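Local coordinates for protein potential RNA-dependent RNA polymerase (PDB 5I62) that copies RNA from an RNA template, probably serving both transcription and genome replication of a double-stranded RNA picobirnavirus, at residues I244-M247 with F248-K251; T286-E289 with A290-W293. All coordinates share one frame; numbering follows the deposited sequence.

Contact 1: I244-M247 with F248-K251; sequences ITKM and FDTK
F248 lies alongside I244, one turn further along the same helix and pointing the same way, with I244 CG2 3.8 Å from F248 CE2. The methyl end of M247 reaches one face of the F248 ring from 4.1 Å above the plane, CE being offset toward the rim; a bend at the last torsion (chi3 68°) brings it there. The backbone joins F248 to I244 as well, F248 N donating to I244 O.

D249 N donates to T245 O at 2.9 Å, while the D249 carboxylate runs beside T245, its OD2 3.8 Å from T245 CG2. D249 OD1 forms a salt bridge with R408, and T245 OG1 bonds D241 O and C413 N. This is the C-terminal part of helix 237-250, which packs on the antiparallel palm sheet of the polymerase: I244 and M247 rest on V362, M247 and F248 on V257.

T250 grips K246 O twice, through N at 2.9 Å and OG1 at 2.8 Å, from opposite faces of the carbonyl plane. Its OG1, set between backbone N and carbonyl carbon (chi1 64°), also bonds N351 ND2. K251 lays CB 3.2 Å from M247 O, and its chain then leads away, NZ bonding D255 O.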
loop_
_atom_site.group_PDB
_atom_site.type_symbol
_atom_site.label_atom_id
_atom_site.label_comp_id
_atom_site.label_asym_id
_atom_site.label_seq_id
_atom_site.Cartn_x
_atom_site.Cartn_y
_atom_site.Cartn_z
ATOM N N ILE A 244 -12.984 -13.866 -3.842
ATOM C CA ILE A 244 -13.695 -14.005 -2.563
ATOM C C ILE A 244 -14.900 -14.925 -2.733
ATOM O O ILE A 244 -15.146 -15.825 -1.917
ATOM C CB ILE A 244 -14.151 -12.635 -2.023
ATOM C CG1 ILE A 244 -12.968 -11.711 -1.699
ATOM C CG2 ILE A 244 -15.051 -12.827 -0.792
ATOM C CD1 ILE A 244 -12.097 -12.206 -0.586
ATOM N N THR A 245 -15.685 -14.682 -3.787
ATOM C CA THR A 245 -16.862 -15.498 -4.075
ATOM C C THR A 245 -16.489 -16.975 -4.217
ATOM O O THR A 245 -17.134 -17.849 -3.627
ATOM C CB THR A 245 -17.554 -14.994 -5.349
ATOM O OG1 THR A 245 -17.781 -13.574 -5.279
ATOM C CG2 THR A 245 -18.894 -15.709 -5.551
ATOM N N LYS A 246 -15.447 -17.265 -4.996
ATOM C CA LYS A 246 -15.021 -18.651 -5.198
ATOM C C LYS A 246 -14.546 -19.281 -3.898
ATOM O O LYS A 246 -14.777 -20.475 -3.664
ATOM C CB LYS A 246 -13.926 -18.715 -6.265
ATOM C CG LYS A 246 -14.431 -18.384 -7.672
ATOM C CD LYS A 246 -15.683 -19.235 -7.956
ATOM C CE LYS A 246 -16.528 -18.682 -9.098
ATOM N NZ LYS A 246 -15.872 -18.812 -10.434
ATOM N N MET A 247 -13.907 -18.486 -3.032
ATOM C CA MET A 247 -13.460 -18.989 -1.737
ATOM C C MET A 247 -14.647 -19.443 -0.894
ATOM O O MET A 247 -14.614 -20.516 -0.269
ATOM C CB MET A 247 -12.644 -17.904 -1.024
ATOM C CG MET A 247 -12.068 -18.344 0.328
ATOM S SD MET A 247 -11.417 -16.925 1.257
ATOM C CE MET A 247 -12.963 -16.082 1.615
ATOM N N PHE A 248 -15.724 -18.654 -0.891
ATOM C CA PHE A 248 -16.921 -19.070 -0.175
ATOM C C PHE A 248 -17.583 -20.278 -0.835
ATOM O O PHE A 248 -18.099 -21.164 -0.140
ATOM C CB PHE A 248 -17.900 -17.908 -0.062
ATOM C CG PHE A 248 -17.581 -16.971 1.062
ATOM C CD1 PHE A 248 -17.644 -17.410 2.376
ATOM C CD2 PHE A 248 -17.195 -15.671 0.815
ATOM C CE1 PHE A 248 -17.338 -16.557 3.429
ATOM C CE2 PHE A 248 -16.897 -14.806 1.866
ATOM C CZ PHE A 248 -16.954 -15.255 3.168
ATOM N N ASP A 249 -17.578 -20.326 -2.172
ATOM C CA ASP A 249 -18.178 -21.446 -2.900
ATOM C C ASP A 249 -17.449 -22.763 -2.654
ATOM O O ASP A 249 -18.068 -23.839 -2.725
ATOM C CB ASP A 249 -18.182 -21.164 -4.406
ATOM C CG ASP A 249 -19.126 -20.040 -4.801
ATOM O OD1 ASP A 249 -20.034 -19.701 -4.005
ATOM O OD2 ASP A 249 -18.959 -19.511 -5.927
ATOM N N THR A 250 -16.139 -22.713 -2.408
ATOM C CA THR A 250 -15.313 -23.912 -2.344
ATOM C C THR A 250 -14.739 -24.174 -0.956
ATOM O O THR A 250 -13.889 -25.047 -0.807
ATOM C CB THR A 250 -14.181 -23.839 -3.371
ATOM O OG1 THR A 250 -13.303 -22.736 -3.056
ATOM C CG2 THR A 250 -14.736 -23.655 -4.770
ATOM N N LYS A 251 -15.179 -23.459 0.070
ATOM C CA LYS A 251 -14.603 -23.728 1.370
ATOM C C LYS A 251 -15.331 -24.880 2.049
ATOM O O LYS A 251 -16.494 -25.166 1.751
ATOM C CB LYS A 251 -14.630 -22.504 2.268
ATOM C CG LYS A 251 -15.945 -22.201 2.899
ATOM C CD LYS A 251 -15.719 -21.224 4.049
ATOM C CE LYS A 251 -16.968 -21.082 4.875
ATOM N NZ LYS A 251 -17.269 -22.326 5.635
#

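Contact 2: T286-E289 with A290-W293; sequences TGQE and AVDW
V291, D292 and W293 donate their backbone N-H groups to G287 O, Q288 O and E289 O in turn, three fairly straight i to i+4 bonds. They form the first turns of helix 288-296, with G287 at the N-cap position, in the part of the sequence assigned to the RdRp catalytic domain. G287 O also takes a weak and strongly bent bond from A290 N. The N-cap residue has a positive phi (114°), a backbone conformation that glycine adopts readily.

Side chains meet sparingly across this turn. Q288 starts away from the following residues, but a bend at chi2 (60°) turns its amide back across V291, and NE2 lies 3.8 Å from V291 CB and 3.9 Å from V291 CG1. On the same valine, CG2 approaches G287 O to 3.5 Å. E289 also folds back at its second torsion, toward the start of the helix, but the position of its carboxylate is doubtful, because OE2 comes implausibly close to the backbone N of E289 itself.

A290 is buried, its methyl touching L285 and lying 3.3 Å from G287 O. W293 turns inward as well: its indole NE1 bonds R213 O and its ring meets Y218 edge to face. Within the turn itself, the tryptophan touches through CB, 3.5 Å from E289 O.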
loop_
_atom_site.group_PDB
_atom_site.type_symbol
_atom_site.label_atom_id
_atom_site.label_comp_id
_atom_site.label_asym_id
_atom_site.label_seq_id
_atom_site.Cartn_x
_atom_site.Cartn_y
_atom_site.Cartn_z
ATOM N N THR A 286 14.689 -15.764 -15.873
ATOM C CA THR A 286 15.618 -16.513 -16.699
ATOM C C THR A 286 16.625 -15.548 -17.311
ATOM O O THR A 286 16.299 -14.396 -17.590
ATOM C CB THR A 286 14.868 -17.299 -17.790
ATOM O OG1 THR A 286 15.794 -18.094 -18.529
ATOM C CG2 THR A 286 14.145 -16.346 -18.736
ATOM N N GLY A 287 17.857 -16.012 -17.468
ATOM C CA GLY A 287 18.898 -15.250 -18.130
ATOM C C GLY A 287 20.029 -14.861 -17.184
ATOM O O GLY A 287 19.864 -14.786 -15.961
ATOM N N GLN A 288 21.200 -14.595 -17.779
ATOM C CA GLN A 288 22.357 -14.176 -16.989
ATOM C C GLN A 288 22.140 -12.804 -16.366
ATOM O O GLN A 288 22.603 -12.543 -15.249
ATOM C CB GLN A 288 23.621 -14.158 -17.854
ATOM C CG GLN A 288 24.904 -13.866 -17.067
ATOM C CD GLN A 288 25.163 -14.889 -15.976
ATOM O OE1 GLN A 288 24.977 -16.093 -16.178
ATOM N NE2 GLN A 288 25.592 -14.416 -14.808
ATOM N N GLU A 289 21.469 -11.901 -17.092
ATOM C CA GLU A 289 21.142 -10.598 -16.526
ATOM C C GLU A 289 20.314 -10.753 -15.261
ATOM O O GLU A 289 20.427 -9.944 -14.332
ATOM C CB GLU A 289 20.386 -9.737 -17.539
ATOM C CG GLU A 289 21.001 -9.655 -18.928
ATOM C CD GLU A 289 20.627 -10.850 -19.815
ATOM O OE1 GLU A 289 20.522 -10.648 -21.048
ATOM O OE2 GLU A 289 20.444 -11.982 -19.291
ATOM N N ALA A 290 19.466 -11.785 -15.215
ATOM C CA ALA A 290 18.671 -12.044 -14.020
ATOM C C ALA A 290 19.542 -12.532 -12.867
ATOM O O ALA A 290 19.356 -12.103 -11.724
ATOM C CB ALA A 290 17.566 -13.046 -14.329
ATOM N N VAL A 291 20.497 -13.427 -13.147
ATOM C CA VAL A 291 21.430 -13.883 -12.115
ATOM C C VAL A 291 22.124 -12.694 -11.467
ATOM O O VAL A 291 22.255 -12.624 -10.235
ATOM C CB VAL A 291 22.459 -14.871 -12.706
ATOM C CG1 VAL A 291 23.455 -15.316 -11.632
ATOM C CG2 VAL A 291 21.772 -16.074 -13.335
ATOM N N ASP A 292 22.556 -11.728 -12.283
ATOM C CA ASP A 292 23.248 -10.554 -11.761
ATOM C C ASP A 292 22.322 -9.672 -10.937
ATOM O O ASP A 292 22.721 -9.162 -9.886
ATOM C CB ASP A 292 23.838 -9.748 -12.905
ATOM C CG ASP A 292 25.198 -10.244 -13.305
ATOM O OD1 ASP A 292 25.945 -10.693 -12.408
ATOM O OD2 ASP A 292 25.511 -10.223 -14.513
ATOM N N TRP A 293 21.109 -9.443 -11.438
ATOM C CA TRP A 293 20.107 -8.674 -10.714
ATOM C C TRP A 293 19.847 -9.256 -9.324
ATOM O O TRP A 293 19.720 -8.511 -8.346
ATOM C CB TRP A 293 18.819 -8.633 -11.533
ATOM C CG TRP A 293 17.742 -7.764 -10.961
ATOM C CD1 TRP A 293 17.494 -6.449 -11.267
ATOM C CD2 TRP A 293 16.759 -8.144 -9.988
ATOM N NE1 TRP A 293 16.421 -5.994 -10.547
ATOM C CE2 TRP A 293 15.951 -7.009 -9.748
ATOM C CE3 TRP A 293 16.479 -9.336 -9.299
ATOM C CZ2 TRP A 293 14.878 -7.028 -8.851
ATOM C CZ3 TRP A 293 15.419 -9.352 -8.398
ATOM C CH2 TRP A 293 14.630 -8.203 -8.188
#

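In the fold
Contacts 1 and 2 are local contacts at opposite ends of two different helices: contact 1 covers the last turns of helix 237-250, and contact 2 the first turns of helix 288-296 with the residues just before it. Their centres are about 38 Å apart and they do not touch. Both are partly buried and lie well away from the centre of the chain. Contact 1 has the more hydrophobic inner side, packed on strands 257-261, 360-363 and 395-398, while its polar side reaches loop residues beyond the contact, D249 through its charge and the threonines through hydroxyl hydrogen bonds. Contact 2 is more exposed; its cross-contact bonds are all backbone ones, starting from a glycine at the N-cap position, and A290 and W293 supply its buried side, the latter against helix 208-228.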